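Local coordinates for putative flagellar protein FliS (Parabacteroides merdae ATCC 43184, PDB 4YOK) that is of unknown function but pairs a prealbumin-like N-terminal domain with a second, E-set-clan beta domain, at residues Leu61-Thr70 with His81-Gly90; Asn148-Ser156 with Ala167-Ala178. All coordinates share one frame; numbering follows the deposited sequence. Where two conformers were deposited one is given.

Contact 1 (Leu61-Thr70 with His81-Gly90). With MG (magnesium ion), chain B.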
loop_
_atom_site.group_PDB
_atom_site.type_symbol
_atom_site.label_atom_id
_atom_site.label_comp_id
_atom_site.label_asym_id
_atom_site.label_seq_id
_atom_site.Cartn_x
_atom_site.Cartn_y
_atom_site.Cartn_z
ATOM N N LEU A 61 12.988 18.870 0.722
ATOM C CA LEU A 61 12.202 20.097 0.612
ATOM C C LEU A 61 12.866 21.284 1.297
ATOM O O LEU A 61 13.729 21.111 2.161
ATOM C CB LEU A 61 10.817 19.907 1.267
ATOM C CG LEU A 61 9.975 18.703 0.891
ATOM C CD1 LEU A 61 9.046 18.349 2.033
ATOM C CD2 LEU A 61 9.208 18.957 -0.405
ATOM N N PHE A 62 12.408 22.498 0.941
ATOM C CA PHE A 62 12.845 23.715 1.599
ATOM C C PHE A 62 12.268 23.723 2.983
ATOM O O PHE A 62 11.110 23.337 3.153
ATOM C CB PHE A 62 12.391 24.967 0.826
ATOM C CG PHE A 62 13.056 25.139 -0.512
ATOM C CD1 PHE A 62 14.401 25.474 -0.598
ATOM C CD2 PHE A 62 12.333 24.993 -1.691
ATOM C CE1 PHE A 62 15.023 25.620 -1.840
ATOM C CE2 PHE A 62 12.952 25.155 -2.932
ATOM C CZ PHE A 62 14.291 25.476 -2.997
ATOM N N ASP A 63 13.069 24.130 3.980
ATOM C CA ASP A 63 12.626 24.209 5.368
ATOM C C ASP A 63 11.422 25.140 5.471
ATOM O O ASP A 63 11.344 26.144 4.755
ATOM C CB ASP A 63 13.775 24.704 6.287
ATOM C CG ASP A 63 14.891 23.689 6.552
ATOM O OD1 ASP A 63 14.994 22.691 5.785
ATOM O OD2 ASP A 63 15.697 23.919 7.497
ATOM N N GLY A 64 10.472 24.758 6.306
ATOM C CA GLY A 64 9.258 25.529 6.523
ATOM C C GLY A 64 8.135 24.680 7.072
ATOM O O GLY A 64 8.331 23.502 7.393
ATOM N N GLU A 65 6.948 25.290 7.175
ATOM C CA GLU A 65 5.746 24.652 7.698
ATOM C C GLU A 65 4.907 24.114 6.549
ATOM O O GLU A 65 4.667 24.818 5.568
ATOM C CB GLU A 65 4.943 25.649 8.549
ATOM C CG GLU A 65 3.851 24.986 9.369
ATOM C CD GLU A 65 3.378 25.808 10.549
ATOM O OE1 GLU A 65 2.552 26.726 10.342
ATOM O OE2 GLU A 65 3.832 25.532 11.682
ATOM N N TYR A 66 4.492 22.853 6.670
ATOM C CA TYR A 66 3.704 22.162 5.648
ATOM C C TYR A 66 2.513 21.454 6.224
ATOM O O TYR A 66 2.512 21.082 7.406
ATOM C CB TYR A 66 4.560 21.091 4.943
ATOM C CG TYR A 66 5.695 21.627 4.111
ATOM C CD1 TYR A 66 5.509 21.954 2.771
ATOM C CD2 TYR A 66 6.973 21.770 4.649
ATOM C CE1 TYR A 66 6.561 22.432 1.991
ATOM C CE2 TYR A 66 8.028 22.262 3.883
ATOM C CZ TYR A 66 7.817 22.598 2.557
ATOM O OH TYR A 66 8.856 23.075 1.794
ATOM N N ARG A 67 1.521 21.221 5.357
ATOM C CA ARG A 67 0.335 20.443 5.704
ATOM C C ARG A 67 0.314 19.216 4.799
ATOM O O ARG A 67 0.156 19.328 3.579
ATOM C CB ARG A 67 -0.970 21.259 5.616
ATOM C CG ARG A 67 -2.179 20.501 6.184
ATOM C CD ARG A 67 -3.428 21.362 6.268
ATOM N NE ARG A 67 -4.177 21.360 5.009
ATOM C CZ ARG A 67 -4.120 22.320 4.090
ATOM N NH1 ARG A 67 -3.351 23.388 4.280
ATOM N NH2 ARG A 67 -4.838 22.224 2.979
ATOM N N LEU A 68 0.554 18.030 5.406
ATOM C CA LEU A 68 0.599 16.755 4.698
ATOM C C LEU A 68 -0.794 16.121 4.686
ATOM O O LEU A 68 -1.371 15.893 5.763
ATOM C CB LEU A 68 1.623 15.839 5.365
ATOM C CG LEU A 68 1.762 14.432 4.779
ATOM C CD1 LEU A 68 2.332 14.466 3.344
ATOM C CD2 LEU A 68 2.639 13.600 5.683
ATOM N N THR A 69 -1.349 15.853 3.472
ATOM C CA THR A 69 -2.696 15.279 3.394
ATOM C C THR A 69 -2.803 14.174 2.348
ATOM O O THR A 69 -1.932 14.032 1.485
ATOM C CB THR A 69 -3.744 16.399 3.135
ATOM O OG1 THR A 69 -5.061 15.880 3.289
ATOM C CG2 THR A 69 -3.615 17.027 1.765
ATOM N N THR A 70 -3.914 13.394 2.424
ATOM C CA THR A 70 -4.183 12.360 1.429
ATOM C C THR A 70 -4.709 13.083 0.182
ATOM O O THR A 70 -5.137 14.239 0.263
ATOM C CB THR A 70 -5.187 11.341 1.956
ATOM O OG1 THR A 70 -6.376 12.014 2.383
ATOM C CG2 THR A 70 -4.606 10.442 3.033
ATOM N N HIS A 81 -10.006 13.148 3.825
ATOM C CA HIS A 81 -9.029 14.248 3.685
ATOM C C HIS A 81 -8.185 14.397 4.980
ATOM O O HIS A 81 -7.985 15.507 5.509
ATOM C CB HIS A 81 -9.719 15.573 3.282
ATOM C CG HIS A 81 -10.765 15.367 2.225
ATOM N ND1 HIS A 81 -10.423 15.048 0.914
ATOM C CD2 HIS A 81 -12.113 15.340 2.344
ATOM C CE1 HIS A 81 -11.573 14.888 0.270
ATOM N NE2 HIS A 81 -12.620 15.055 1.089
ATOM N N GLU A 82 -7.713 13.244 5.491
ATOM C CA GLU A 82 -6.855 13.161 6.678
ATOM C C GLU A 82 -5.612 14.018 6.468
ATOM O O GLU A 82 -5.066 14.043 5.358
ATOM C CB GLU A 82 -6.478 11.688 6.967
ATOM C CG GLU A 82 -7.618 10.877 7.581
ATOM C CD GLU A 82 -8.238 11.402 8.871
ATOM O OE1 GLU A 82 -7.592 12.212 9.573
ATOM O OE2 GLU A 82 -9.402 11.044 9.158
ATOM N N SER A 83 -5.189 14.755 7.506
ATOM C CA SER A 83 -4.044 15.659 7.394
ATOM C C SER A 83 -3.223 15.757 8.696
ATOM O O SER A 83 -3.724 15.453 9.770
ATOM C CB SER A 83 -4.507 17.054 6.980
ATOM O OG SER A 83 -5.313 17.641 7.985
ATOM N N VAL A 84 -1.958 16.183 8.576
ATOM C CA VAL A 84 -1.044 16.397 9.713
ATOM C C VAL A 84 -0.129 17.595 9.374
ATOM O O VAL A 84 0.292 17.755 8.217
ATOM C CB VAL A 84 -0.261 15.096 10.119
ATOM C CG1 VAL A 84 0.696 14.620 9.031
ATOM C CG2 VAL A 84 0.469 15.271 11.460
ATOM N N THR A 85 0.131 18.458 10.376
ATOM C CA THR A 85 1.012 19.617 10.236
ATOM C C THR A 85 2.454 19.174 10.487
ATOM O O THR A 85 2.744 18.477 11.462
ATOM C CB THR A 85 0.565 20.775 11.135
ATOM O OG1 THR A 85 -0.752 21.137 10.726
ATOM C CG2 THR A 85 1.469 22.005 11.000
ATOM N N VAL A 86 3.330 19.550 9.559
ATOM C CA VAL A 86 4.759 19.243 9.515
ATOM C C VAL A 86 5.562 20.539 9.690
ATOM O O VAL A 86 5.402 21.464 8.895
ATOM C CB VAL A 86 5.125 18.556 8.143
ATOM C CG1 VAL A 86 6.632 18.338 8.006
ATOM C CG2 VAL A 86 4.382 17.245 7.936
ATOM N N ASN A 87 6.454 20.586 10.682
ATOM C CA ASN A 87 7.360 21.721 10.839
ATOM C C ASN A 87 8.736 21.208 10.451
ATOM O O ASN A 87 9.372 20.504 11.234
ATOM C CB ASN A 87 7.298 22.324 12.250
ATOM C CG ASN A 87 6.238 23.396 12.370
ATOM O OD1 ASN A 87 5.216 23.223 13.047
ATOM N ND2 ASN A 87 6.443 24.522 11.693
ATOM N N LEU A 88 9.123 21.433 9.172
ATOM C CA LEU A 88 10.372 20.926 8.628
ATOM C C LEU A 88 11.523 21.874 8.929
ATOM O O LEU A 88 11.583 22.974 8.387
ATOM C CB LEU A 88 10.266 20.676 7.111
ATOM C CG LEU A 88 11.493 20.075 6.413
ATOM C CD1 LEU A 88 11.778 18.650 6.889
ATOM C CD2 LEU A 88 11.295 20.066 4.907
ATOM N N LYS A 89 12.441 21.412 9.781
ATOM C CA LYS A 89 13.665 22.107 10.192
ATOM C C LYS A 89 14.654 21.000 10.521
ATOM O O LYS A 89 14.464 20.275 11.506
ATOM C CB LYS A 89 13.391 23.072 11.372
ATOM C CG LYS A 89 14.641 23.651 12.064
ATOM C CD LYS A 89 15.487 24.575 11.171
ATOM C CE LYS A 89 16.818 24.927 11.803
ATOM N NZ LYS A 89 17.770 23.780 11.804
ATOM N N GLY A 90 15.620 20.787 9.623
ATOM C CA GLY A 90 16.563 19.681 9.752
ATOM C C GLY A 90 15.847 18.392 9.408
ATOM O O GLY A 90 14.662 18.430 9.056
HETATM MG MG MG B . -6.507 12.711 11.216
HETATM O O HOH W 1 -9.038 11.811 1.299
HETATM O O HOH W 2 -6.472 14.524 10.461
HETATM O O HOH W 3 -8.268 12.924 12.243
#
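Leu88 keeps CG trans to its backbone N (chi1 -177°), which carries its CD2 methyl over to Leu61 CB at 3.7 Å, the two side chains crossing at about a right angle. Tyr66 turns its ring to the side of its own N, opposite the carbonyl carbon (chi1 -67°); CE2 comes obliquely against Leu88 CD2, and OH is pinned by a 2.6 Å hydrogen bond to Phe62 O in the plane of the ring. Tyr66 and Leu88 belong to the antiparallel pair 64-70 with 83-88, whereas Leu61 comes from the end of strand 56-62 in the facing sheet; Gly64, Tyr66 and Leu68 form hydrogen-bonded pairs with Leu88, Val86 and Val84. Tyr66 N to Val86 O, 2.8 Å, is nearly straight. On the other face, Glu65 and Asn87 lie side by side: Asn87 ND2 donates to Glu65 OE2 at 2.8 Å, on the anti side but tilted out of the carboxylate plane, with amide and carboxylate planes 61° apart. At the far end Thr70 N reaches Glu82 O at 3.2 Å. Glu82 OE1 binds a magnesium ion at 2.0 Å, beside two waters. Strand 83-88 forms the border of a four-stranded sheet, with 33-37 beyond 64-70; the face bearing Leu68, Val84 and Val86 packs on Leu12 of strand 9-18 and on Val94 and Leu96 of strand 92-97, closing the sandwich.

Contact 2 (Asn148-Ser156 with Ala167-Ala178)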
loop_
_atom_site.group_PDB
_atom_site.type_symbol
_atom_site.label_atom_id
_atom_site.label_comp_id
_atom_site.label_asym_id
_atom_site.label_seq_id
_atom_site.Cartn_x
_atom_site.Cartn_y
_atom_site.Cartn_z
ATOM N N ASN A 148 2.162 -5.098 -11.153
ATOM C CA ASN A 148 3.523 -5.612 -11.183
ATOM C C ASN A 148 3.593 -6.970 -10.577
ATOM O O ASN A 148 3.721 -7.102 -9.374
ATOM C CB ASN A 148 4.473 -4.661 -10.456
ATOM C CG ASN A 148 4.554 -3.324 -11.113
ATOM O OD1 ASN A 148 3.720 -2.439 -10.870
ATOM N ND2 ASN A 148 5.509 -3.186 -12.019
ATOM N N ASN A 149 3.534 -7.991 -11.411
ATOM C CA ASN A 149 3.596 -9.358 -10.939
ATOM C C ASN A 149 3.866 -10.305 -12.101
ATOM O O ASN A 149 3.678 -9.934 -13.261
ATOM C CB ASN A 149 2.256 -9.716 -10.242
ATOM C CG ASN A 149 1.059 -9.641 -11.168
ATOM O OD1 ASN A 149 0.903 -10.496 -12.037
ATOM N ND2 ASN A 149 0.188 -8.632 -11.011
ATOM N N LEU A 150 4.240 -11.537 -11.768
ATOM C CA LEU A 150 4.473 -12.639 -12.689
ATOM C C LEU A 150 3.237 -13.547 -12.755
ATOM O O LEU A 150 3.038 -14.288 -13.727
ATOM C CB LEU A 150 5.688 -13.414 -12.139
ATOM C CG LEU A 150 6.389 -14.343 -13.077
ATOM C CD1 LEU A 150 7.230 -13.566 -14.065
ATOM C CD2 LEU A 150 7.289 -15.281 -12.297
ATOM N N TYR A 151 2.424 -13.530 -11.686
ATOM C CA TYR A 151 1.218 -14.348 -11.567
ATOM C C TYR A 151 0.219 -13.618 -10.694
ATOM O O TYR A 151 0.603 -13.063 -9.657
ATOM C CB TYR A 151 1.543 -15.732 -10.939
ATOM C CG TYR A 151 0.314 -16.581 -10.688
ATOM C CD1 TYR A 151 -0.182 -17.431 -11.676
ATOM C CD2 TYR A 151 -0.359 -16.533 -9.467
ATOM C CE1 TYR A 151 -1.329 -18.193 -11.466
ATOM C CE2 TYR A 151 -1.505 -17.306 -9.238
ATOM C CZ TYR A 151 -1.994 -18.121 -10.249
ATOM O OH TYR A 151 -3.119 -18.893 -10.062
ATOM N N ARG A 152 -1.061 -13.650 -11.107
ATOM C CA ARG A 152 -2.144 -13.028 -10.368
ATOM C C ARG A 152 -3.371 -13.890 -10.518
ATOM O O ARG A 152 -3.694 -14.291 -11.642
ATOM C CB ARG A 152 -2.420 -11.586 -10.893
ATOM C CG ARG A 152 -3.679 -10.946 -10.265
ATOM C CD ARG A 152 -3.851 -9.488 -10.707
ATOM N NE ARG A 152 -5.227 -9.034 -10.500
ATOM C CZ ARG A 152 -5.699 -7.864 -10.927
ATOM N NH1 ARG A 152 -4.897 -6.995 -11.532
ATOM N NH2 ARG A 152 -6.979 -7.555 -10.759
ATOM N N GLN A 153 -4.057 -14.157 -9.402
ATOM C CA GLN A 153 -5.345 -14.863 -9.426
ATOM C C GLN A 153 -6.300 -14.111 -8.521
ATOM O O GLN A 153 -5.995 -13.929 -7.338
ATOM C CB GLN A 153 -5.214 -16.340 -8.999
ATOM C CG GLN A 153 -6.581 -17.097 -9.015
ATOM C CD GLN A 153 -7.151 -17.230 -10.411
ATOM O OE1 GLN A 153 -6.440 -17.539 -11.370
ATOM N NE2 GLN A 153 -8.411 -16.892 -10.575
ATOM N N ASP A 154 -7.450 -13.682 -9.066
ATOM C CA ASP A 154 -8.479 -12.962 -8.297
ATOM C C ASP A 154 -9.566 -13.887 -7.810
ATOM O O ASP A 154 -9.884 -14.889 -8.457
ATOM C CB ASP A 154 -9.116 -11.855 -9.144
ATOM C CG ASP A 154 -8.170 -10.742 -9.571
ATOM O OD1 ASP A 154 -6.987 -10.759 -9.143
ATOM O OD2 ASP A 154 -8.606 -9.866 -10.329
ATOM N N PHE A 155 -10.147 -13.538 -6.653
ATOM C CA PHE A 155 -11.273 -14.225 -5.984
ATOM C C PHE A 155 -12.296 -13.119 -5.711
ATOM O O PHE A 155 -11.946 -12.099 -5.111
ATOM C CB PHE A 155 -10.794 -14.965 -4.713
ATOM C CG PHE A 155 -9.775 -16.065 -4.972
ATOM C CD1 PHE A 155 -8.417 -15.770 -5.092
ATOM C CD2 PHE A 155 -10.180 -17.385 -5.151
ATOM C CE1 PHE A 155 -7.485 -16.778 -5.381
ATOM C CE2 PHE A 155 -9.245 -18.396 -5.421
ATOM C CZ PHE A 155 -7.902 -18.088 -5.525
ATOM N N SER A 156 -13.533 -13.272 -6.216
ATOM C CA SER A 156 -14.525 -12.189 -6.152
ATOM C C SER A 156 -15.660 -12.419 -5.145
ATOM O O SER A 156 -16.563 -11.582 -5.053
ATOM C CB SER A 156 -15.135 -12.003 -7.538
ATOM O OG SER A 156 -15.857 -13.181 -7.868
ATOM N N ALA A 167 -4.416 -21.075 -5.374
ATOM C CA ALA A 167 -4.394 -20.649 -6.778
ATOM C C ALA A 167 -3.553 -21.633 -7.563
ATOM O O ALA A 167 -2.449 -21.988 -7.123
ATOM C CB ALA A 167 -3.837 -19.231 -6.899
ATOM N N ASP A 168 -4.077 -22.109 -8.697
ATOM C CA ASP A 168 -3.379 -23.106 -9.510
ATOM C C ASP A 168 -2.247 -22.450 -10.303
ATOM O O ASP A 168 -2.503 -21.701 -11.242
ATOM C CB ASP A 168 -4.375 -23.795 -10.454
ATOM C CG ASP A 168 -3.815 -24.967 -11.227
ATOM O OD1 ASP A 168 -2.604 -25.248 -11.088
ATOM O OD2 ASP A 168 -4.600 -25.666 -11.867
ATOM N N ILE A 169 -0.992 -22.744 -9.927
ATOM C CA ILE A 169 0.177 -22.190 -10.616
ATOM C C ILE A 169 0.838 -23.262 -11.510
ATOM O O ILE A 169 1.911 -23.015 -12.061
ATOM C CB ILE A 169 1.192 -21.602 -9.593
ATOM C CG1 ILE A 169 1.700 -22.717 -8.632
ATOM C CG2 ILE A 169 0.603 -20.375 -8.837
ATOM C CD1 ILE A 169 2.990 -22.306 -7.725
ATOM N N SER A 170 0.239 -24.465 -11.622
ATOM C CA SER A 170 0.825 -25.544 -12.434
ATOM C C SER A 170 0.916 -25.132 -13.912
ATOM O O SER A 170 0.115 -24.329 -14.382
ATOM C CB SER A 170 0.008 -26.822 -12.290
ATOM O OG SER A 170 -1.282 -26.624 -12.852
ATOM N N GLY A 171 1.929 -25.628 -14.611
ATOM C CA GLY A 171 2.124 -25.269 -16.015
ATOM C C GLY A 171 2.666 -23.867 -16.267
ATOM O O GLY A 171 3.033 -23.561 -17.407
ATOM N N ASN A 172 2.726 -22.996 -15.219
ATOM C CA ASN A 172 3.279 -21.642 -15.343
ATOM C C ASN A 172 4.811 -21.730 -15.313
ATOM O O ASN A 172 5.418 -21.884 -14.231
ATOM C CB ASN A 172 2.754 -20.714 -14.244
ATOM C CG ASN A 172 3.084 -19.266 -14.480
ATOM O OD1 ASN A 172 4.245 -18.873 -14.663
ATOM N ND2 ASN A 172 2.067 -18.441 -14.511
ATOM N N THR A 173 5.424 -21.645 -16.518
ATOM C CA THR A 173 6.866 -21.758 -16.751
ATOM C C THR A 173 7.660 -20.614 -16.164
ATOM O O THR A 173 8.806 -20.833 -15.782
ATOM C CB THR A 173 7.183 -21.888 -18.261
ATOM O OG1 THR A 173 6.624 -20.778 -18.974
ATOM C CG2 THR A 173 6.691 -23.199 -18.849
ATOM N N GLU A 174 7.078 -19.399 -16.091
ATOM C CA GLU A 174 7.765 -18.223 -15.536
ATOM C C GLU A 174 8.070 -18.405 -14.044
ATOM O O GLU A 174 9.158 -18.043 -13.604
ATOM C CB GLU A 174 6.929 -16.947 -15.764
ATOM C CG GLU A 174 6.958 -16.467 -17.212
ATOM C CD GLU A 174 8.343 -16.254 -17.801
ATOM O OE1 GLU A 174 9.096 -15.408 -17.265
ATOM O OE2 GLU A 174 8.681 -16.949 -18.785
ATOM N N ILE A 175 7.130 -19.010 -13.277
ATOM C CA ILE A 175 7.329 -19.279 -11.838
ATOM C C ILE A 175 8.503 -20.300 -11.657
ATOM O O ILE A 175 9.405 -20.064 -10.858
ATOM C CB ILE A 175 5.997 -19.781 -11.170
ATOM C CG1 ILE A 175 4.966 -18.609 -11.087
ATOM C CG2 ILE A 175 6.279 -20.367 -9.749
ATOM C CD1 ILE A 175 3.526 -19.007 -10.874
ATOM N N VAL A 176 8.487 -21.399 -12.431
ATOM C CA VAL A 176 9.494 -22.465 -12.386
ATOM C C VAL A 176 10.896 -21.878 -12.725
ATOM O O VAL A 176 11.878 -22.208 -12.060
ATOM C CB VAL A 176 9.105 -23.640 -13.320
ATOM C CG1 VAL A 176 10.164 -24.751 -13.300
ATOM C CG2 VAL A 176 7.736 -24.210 -12.947
ATOM N N LYS A 177 10.957 -20.955 -13.708
ATOM C CA LYS A 177 12.196 -20.301 -14.180
ATOM C C LYS A 177 12.748 -19.225 -13.241
ATOM O O LYS A 177 13.926 -18.882 -13.343
ATOM C CB LYS A 177 11.924 -19.618 -15.531
ATOM C CG LYS A 177 12.033 -20.521 -16.754
ATOM C CD LYS A 177 11.270 -19.958 -17.974
ATOM C CE LYS A 177 11.745 -18.596 -18.444
ATOM N NZ LYS A 177 11.129 -18.214 -19.742
ATOM N N ALA A 178 11.887 -18.618 -12.424
ATOM C CA ALA A 178 12.249 -17.502 -11.542
ATOM C C ALA A 178 13.412 -17.854 -10.584
ATOM O O ALA A 178 13.333 -18.858 -9.897
ATOM C CB ALA A 178 11.024 -17.069 -10.749
#
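Tyr151 lies against Ala167, Ile169 and Ile175, bridging two sheets of a beta sandwich assigned to the E-set clan, just where strand 151-155 begins with a classic beta bulge: Leu150 and Tyr151 both face Leu138 of strand 131-139. With CG trans to the backbone N (chi1 175°), the Tyr151 ring reaches into the turn that follows strand 161-168. Here the packing is close. Ile169 CG2 sits over the ring centre, 3.7 Å from the Tyr151 centroid and 12° off the normal, a CH-pi contact. Ala167 CB meets the ring edge, 3.8 Å from Tyr151 CE2, and its methyl also touches Gln153 CB. Ile175 CD1 comes in obliquely, 3.8 Å from Tyr151 CB. Leu150 packs as tightly, crossing Glu174 at about a right angle with its CG 3.8 Å from Glu174 CB. A serine in place of Tyr151 would remove the ring and would probably leave Ile169 CG2 without its aromatic face and open a gap between the turn and the strand. The outer side is looser and more polar: Gln153 and Asp168 bury little here, and Glu174 OE2 forms a salt bridge with Lys177 NZ. Arg152 leaves the strand on the side away from 167-178 and grips Asp154 side-on, through NE and NH2. A type II turn, Ile169 to Asn172, leads into the short helix 173-177. Asn172 serves both elements: its ND2 stands at the Tyr151 ring edge, the amide and ring planes 73° apart, and its OD1 caps the helix by accepting from Ile175 N at 3.2 Å.

Overall arrangement
Contacts 1 and 2 belong to different halves of the chain: residues 61-70 with 81-90 lie in the transthyretin-clan N-terminal region, residues 148-156 with 167-178 in the C-terminal E-set region. Their centres are 41 Å apart and their nearest atoms about 21 Å, so they do not touch; each centre lies about 21 Å from the centre of the chain, on opposite sides of it. In sequence they follow one another without overlap. Contact 1 is mainly strand pairing; contact 2 packs side chains of an edge strand against the end of a facing strand, its turn and a short helix. The magnesium ion belongs to contact 1 alone, and no active site is known to connect the two.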